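Local coordinates for phenol hydroxylase component phL (Pseudomonas stutzeri, PDB 3U52), which probably serves as the beta-type subunit of the multicomponent hydroxylase that converts phenol to catechol, at residues S53-T56 with T61-A64; Q151-T156 with E213-Q218. All coordinates share one frame; numbering follows the deposited sequence.

From the N terminus, the chain passes helices 18-24 and 31-36 and enters a long loop, where contact 1 joins residues 53-56 to 61-64 and closes a turn of four intervening residues. Helix 81-105 and two further helices follow before contact 2 opens at 151-156 on helix 147-175; it closes at 213-218 on helix 211-240 after 56 intervening residues. The two contacts therefore lie in series, neither enclosing nor crossing the other. In space they are about 18 Å apart, centre to centre, and are linked indirectly: Arg62 and Thr63 pack on Trp211, at the start of the helix that carries contact 2. The surface loop thus lies against a helix that further along enters the buried core.

Contact 1. Residues S53-T56 with T61-A64; sequences SEHT and TRTA
The long loop between helix 31-36 and helix 81-105 turns back on itself where His55 and Thr56 meet Thr61 and Arg62, the last two lying in a short 3-10 segment. His55 is held at its edge and over its faces. Its ND1 donates to Thr61 OG1 over 3.2 Å at an N-H...O angle of 158°, with the hydroxyl oxygen almost exactly in the ring plane. That oxygen is also hydrogen-bonded to Asp59, which receives the backbone N of Thr56 on its other carboxylate oxygen, so Thr61 ties the imidazole to the middle of the turn. Arg62 CG lies over one face of the ring, 4.0 Å from the ring centroid of His55, in a CH-pi contact; the opposite face is backed by Glu54 CB. Beyond CG the arginine chain runs extended to NE (chi2 -166°, chi3 164°), which carries the guanidinium past the imidazole to the backbone. There His55 CB sits over one face of the group, 3.6 Å from Arg62 NH1. Both terminal nitrogens converge end-on upon a single acceptor, the carbonyl oxygen of Thr56: NH2 at 2.9 Å from Thr56 O and NH1 at 3.0 Å from Thr56 O. NH2 approaches nearly along the C=O axis, whereas NH1 comes from above the carbonyl plane, and both bonds are noticeably bent. A salt bridge from NH1 to Asp52 gives the positive charge a second partner and probably helps to fix the rotation of the guanidinium. The arrangement is that of an irregular surface turn of this hydroxylase subunit, closed by side chains: an arginine bonds one main-chain carbonyl oxygen with two nitrogens, and an imidazole packs against its stem.

Contact 2. Residues Q151-T156 with E213-Q218; sequences QMHIYT and ELTLVQ
His153 on helix 147-175 and Thr215 on helix 211-240 meet through their side chains, bridging two backbones whose CA atoms are 8.6 Å apart at this pair. The CB of His153 points toward the other helix, and its CG stands anti to the carbonyl carbon (chi1 -67°), beside the backbone N. With the ring turned as it is about CB-CG, ND1 faces its own helix, hydrogen-bonded to the Val149 carbonyl oxygen one turn earlier. The remaining ring atoms reach forward. CD2 passes 3.5 Å from Thr215 OG1, and CE1 on the other flank is 3.9 Å from Thr215 OG1. At the tip, NE2 donates to Thr215 OG1 over 2.7 Å at an N-H...O angle of 156°. The oxygen lies at the ring edge, only 4° out of the plane, and the two side chains cross at about a right angle. The threonine CB follows close behind its hydroxyl, 3.5 Å from His153 NE2. Thr215 OG1 stands beside the carbonyl carbon, opposite its backbone N, and is also hydrogen-bonded to Asn219 OD1, one turn further along the same helix. With the imidazole gripped at both nitrogens, its rotation is probably fixed; if both carry protons, as these partners suggest, the buried ring would probably be positively charged. Little surface is buried directly between the two helical segments, 72 Å² in all, because one residue pair alone touches; other helices supply the surrounding packing. Trp263 of helix 251-274 meets the His153 ring edge-to-face and Met267 packs on Thr215, while Asn137 and Ile140 of helix 126-143 touch the histidine. The bond thus lies within the central helical bundle, and Gln151, Ile154 and Tyr155 of helix 147-175 pack on another protein chain of the assembly.

Contact 1. Residues S53-T56 with T61-A64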
# COMPACT_ATOMS: atom_id res chain seq x y z
N SER D 53 27.42 -36.33 12.99
CA SER D 53 28.73 -36.85 12.51
C SER D 53 28.87 -37.09 10.99
O SER D 53 29.99 -37.23 10.49
CB SER D 53 29.15 -38.12 13.28
OG SER D 53 28.10 -39.04 13.38
N GLU D 54 27.74 -37.08 10.29
CA GLU D 54 27.60 -37.70 8.99
C GLU D 54 27.33 -36.69 7.87
O GLU D 54 27.60 -36.99 6.72
CB GLU D 54 26.43 -38.69 9.00
CG GLU D 54 26.50 -39.78 10.07
CD GLU D 54 27.60 -40.81 9.81
OE1 GLU D 54 27.42 -41.65 8.89
OE2 GLU D 54 28.64 -40.78 10.54
N HIS D 55 26.77 -35.53 8.19
CA HIS D 55 26.37 -34.62 7.12
C HIS D 55 26.87 -33.22 7.40
O HIS D 55 27.11 -32.86 8.57
CB HIS D 55 24.84 -34.58 6.95
CG HIS D 55 24.16 -35.91 6.97
ND1 HIS D 55 23.95 -36.66 5.84
CD2 HIS D 55 23.58 -36.59 7.98
CE1 HIS D 55 23.30 -37.76 6.16
NE2 HIS D 55 23.07 -37.75 7.45
N THR D 56 27.07 -32.45 6.34
CA THR D 56 27.44 -31.06 6.47
C THR D 56 26.18 -30.22 6.81
O THR D 56 25.10 -30.75 6.92
CB THR D 56 28.10 -30.49 5.19
OG1 THR D 56 27.13 -30.49 4.12
CG2 THR D 56 29.32 -31.34 4.79
N THR D 61 22.03 -35.25 1.36
CA THR D 61 22.13 -36.63 1.80
C THR D 61 21.47 -36.91 3.14
O THR D 61 21.51 -38.06 3.58
CB THR D 61 23.61 -37.21 1.70
OG1 THR D 61 24.50 -36.57 2.64
CG2 THR D 61 24.18 -36.99 0.28
N ARG D 62 20.85 -35.92 3.78
CA ARG D 62 20.02 -36.16 5.00
C ARG D 62 18.82 -37.03 4.69
O ARG D 62 18.20 -37.58 5.60
CB ARG D 62 19.55 -34.88 5.72
CG ARG D 62 20.65 -34.22 6.49
CD ARG D 62 20.20 -33.12 7.53
NE ARG D 62 21.37 -32.93 8.37
CZ ARG D 62 22.34 -32.07 8.12
NH1 ARG D 62 23.37 -32.03 8.95
NH2 ARG D 62 22.25 -31.22 7.08
N THR D 63 18.50 -37.14 3.40
CA THR D 63 17.53 -38.12 2.92
C THR D 63 18.19 -39.11 1.96
O THR D 63 19.12 -38.77 1.26
CB THR D 63 16.30 -37.45 2.27
OG1 THR D 63 15.33 -38.45 1.94
CG2 THR D 63 16.65 -36.69 1.05
N ALA D 64 17.68 -40.34 1.95
CA ALA D 64 18.14 -41.38 1.00
C ALA D 64 17.57 -41.16 -0.41
O ALA D 64 18.14 -41.63 -1.39
CB ALA D 64 17.81 -42.78 1.53

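Contact 2. Residues Q151-T156 with E213-Q218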
# COMPACT_ATOMS: atom_id res chain seq x y z
N GLN D 151 10.24 -24.13 2.53
CA GLN D 151 9.17 -23.18 2.84
C GLN D 151 7.82 -23.89 2.90
O GLN D 151 7.01 -23.55 3.71
CB GLN D 151 9.16 -21.96 1.91
CG GLN D 151 8.54 -22.17 0.57
CD GLN D 151 8.52 -20.87 -0.27
OE1 GLN D 151 8.78 -20.88 -1.48
NE2 GLN D 151 8.17 -19.77 0.37
N MET D 152 7.58 -24.90 2.08
CA MET D 152 6.26 -25.57 2.12
C MET D 152 6.09 -26.28 3.44
O MET D 152 5.00 -26.39 3.98
CB MET D 152 6.16 -26.57 0.97
CG MET D 152 6.06 -25.91 -0.42
SD MET D 152 5.55 -27.13 -1.69
CE MET D 152 6.90 -28.29 -1.80
N HIS D 153 7.19 -26.77 4.00
CA HIS D 153 7.13 -27.39 5.33
C HIS D 153 7.00 -26.45 6.55
O HIS D 153 6.28 -26.77 7.49
CB HIS D 153 8.29 -28.39 5.49
CG HIS D 153 8.15 -29.56 4.59
ND1 HIS D 153 8.63 -29.57 3.30
CD2 HIS D 153 7.54 -30.76 4.77
CE1 HIS D 153 8.34 -30.72 2.73
NE2 HIS D 153 7.68 -31.47 3.60
N ILE D 154 7.64 -25.28 6.53
CA ILE D 154 7.39 -24.35 7.62
C ILE D 154 5.93 -23.83 7.57
O ILE D 154 5.30 -23.71 8.61
CB ILE D 154 8.41 -23.16 7.73
CG1 ILE D 154 8.21 -22.41 9.05
CG2 ILE D 154 8.21 -22.14 6.60
CD1 ILE D 154 9.15 -22.75 10.16
N TYR D 155 5.41 -23.53 6.38
CA TYR D 155 4.00 -23.08 6.25
C TYR D 155 3.04 -24.15 6.81
O TYR D 155 2.16 -23.86 7.62
CB TYR D 155 3.66 -22.79 4.78
CG TYR D 155 4.46 -21.65 4.17
CD1 TYR D 155 4.67 -21.57 2.80
CD2 TYR D 155 4.98 -20.62 4.98
CE1 TYR D 155 5.43 -20.52 2.24
CE2 TYR D 155 5.72 -19.56 4.43
CZ TYR D 155 5.91 -19.54 3.06
OH TYR D 155 6.68 -18.58 2.48
N THR D 156 3.25 -25.39 6.42
CA THR D 156 2.37 -26.46 6.90
C THR D 156 2.52 -26.71 8.42
O THR D 156 1.52 -26.94 9.12
CB THR D 156 2.44 -27.73 5.97
OG1 THR D 156 1.16 -28.43 6.01
CG2 THR D 156 3.51 -28.66 6.39
N GLU D 213 11.35 -39.55 4.37
CA GLU D 213 10.57 -40.59 5.06
C GLU D 213 9.57 -39.89 5.98
O GLU D 213 8.38 -40.20 5.97
CB GLU D 213 11.48 -41.54 5.87
CG GLU D 213 10.70 -42.73 6.48
CD GLU D 213 11.55 -43.62 7.38
OE1 GLU D 213 10.93 -44.51 8.03
OE2 GLU D 213 12.79 -43.46 7.44
N LEU D 214 10.05 -38.91 6.76
CA LEU D 214 9.19 -38.17 7.67
C LEU D 214 8.05 -37.40 6.98
O LEU D 214 6.90 -37.48 7.44
CB LEU D 214 10.01 -37.20 8.55
CG LEU D 214 9.30 -36.64 9.77
CD1 LEU D 214 8.61 -37.66 10.64
CD2 LEU D 214 10.29 -35.82 10.56
N THR D 215 8.34 -36.67 5.89
CA THR D 215 7.24 -35.94 5.22
C THR D 215 6.17 -36.90 4.66
O THR D 215 4.96 -36.63 4.76
CB THR D 215 7.75 -34.91 4.16
OG1 THR D 215 6.68 -34.00 3.88
CG2 THR D 215 8.12 -35.54 2.86
N LEU D 216 6.62 -38.00 4.06
CA LEU D 216 5.76 -39.06 3.55
C LEU D 216 4.84 -39.60 4.63
O LEU D 216 3.64 -39.71 4.42
CB LEU D 216 6.63 -40.21 3.00
CG LEU D 216 5.94 -41.55 2.61
CD1 LEU D 216 5.00 -41.33 1.45
CD2 LEU D 216 6.98 -42.52 2.20
N VAL D 217 5.40 -39.96 5.78
CA VAL D 217 4.61 -40.59 6.85
C VAL D 217 3.62 -39.61 7.45
O VAL D 217 2.42 -39.92 7.60
CB VAL D 217 5.53 -41.11 7.98
CG1 VAL D 217 4.70 -41.68 9.13
CG2 VAL D 217 6.49 -42.17 7.41
N GLN D 218 4.14 -38.44 7.82
CA GLN D 218 3.33 -37.36 8.38
C GLN D 218 2.31 -36.73 7.38
O GLN D 218 1.10 -36.69 7.63
CB GLN D 218 4.22 -36.24 8.95
CG GLN D 218 3.42 -35.10 9.61
CD GLN D 218 2.63 -35.61 10.85
OE1 GLN D 218 3.20 -35.73 11.89
NE2 GLN D 218 1.32 -35.84 10.73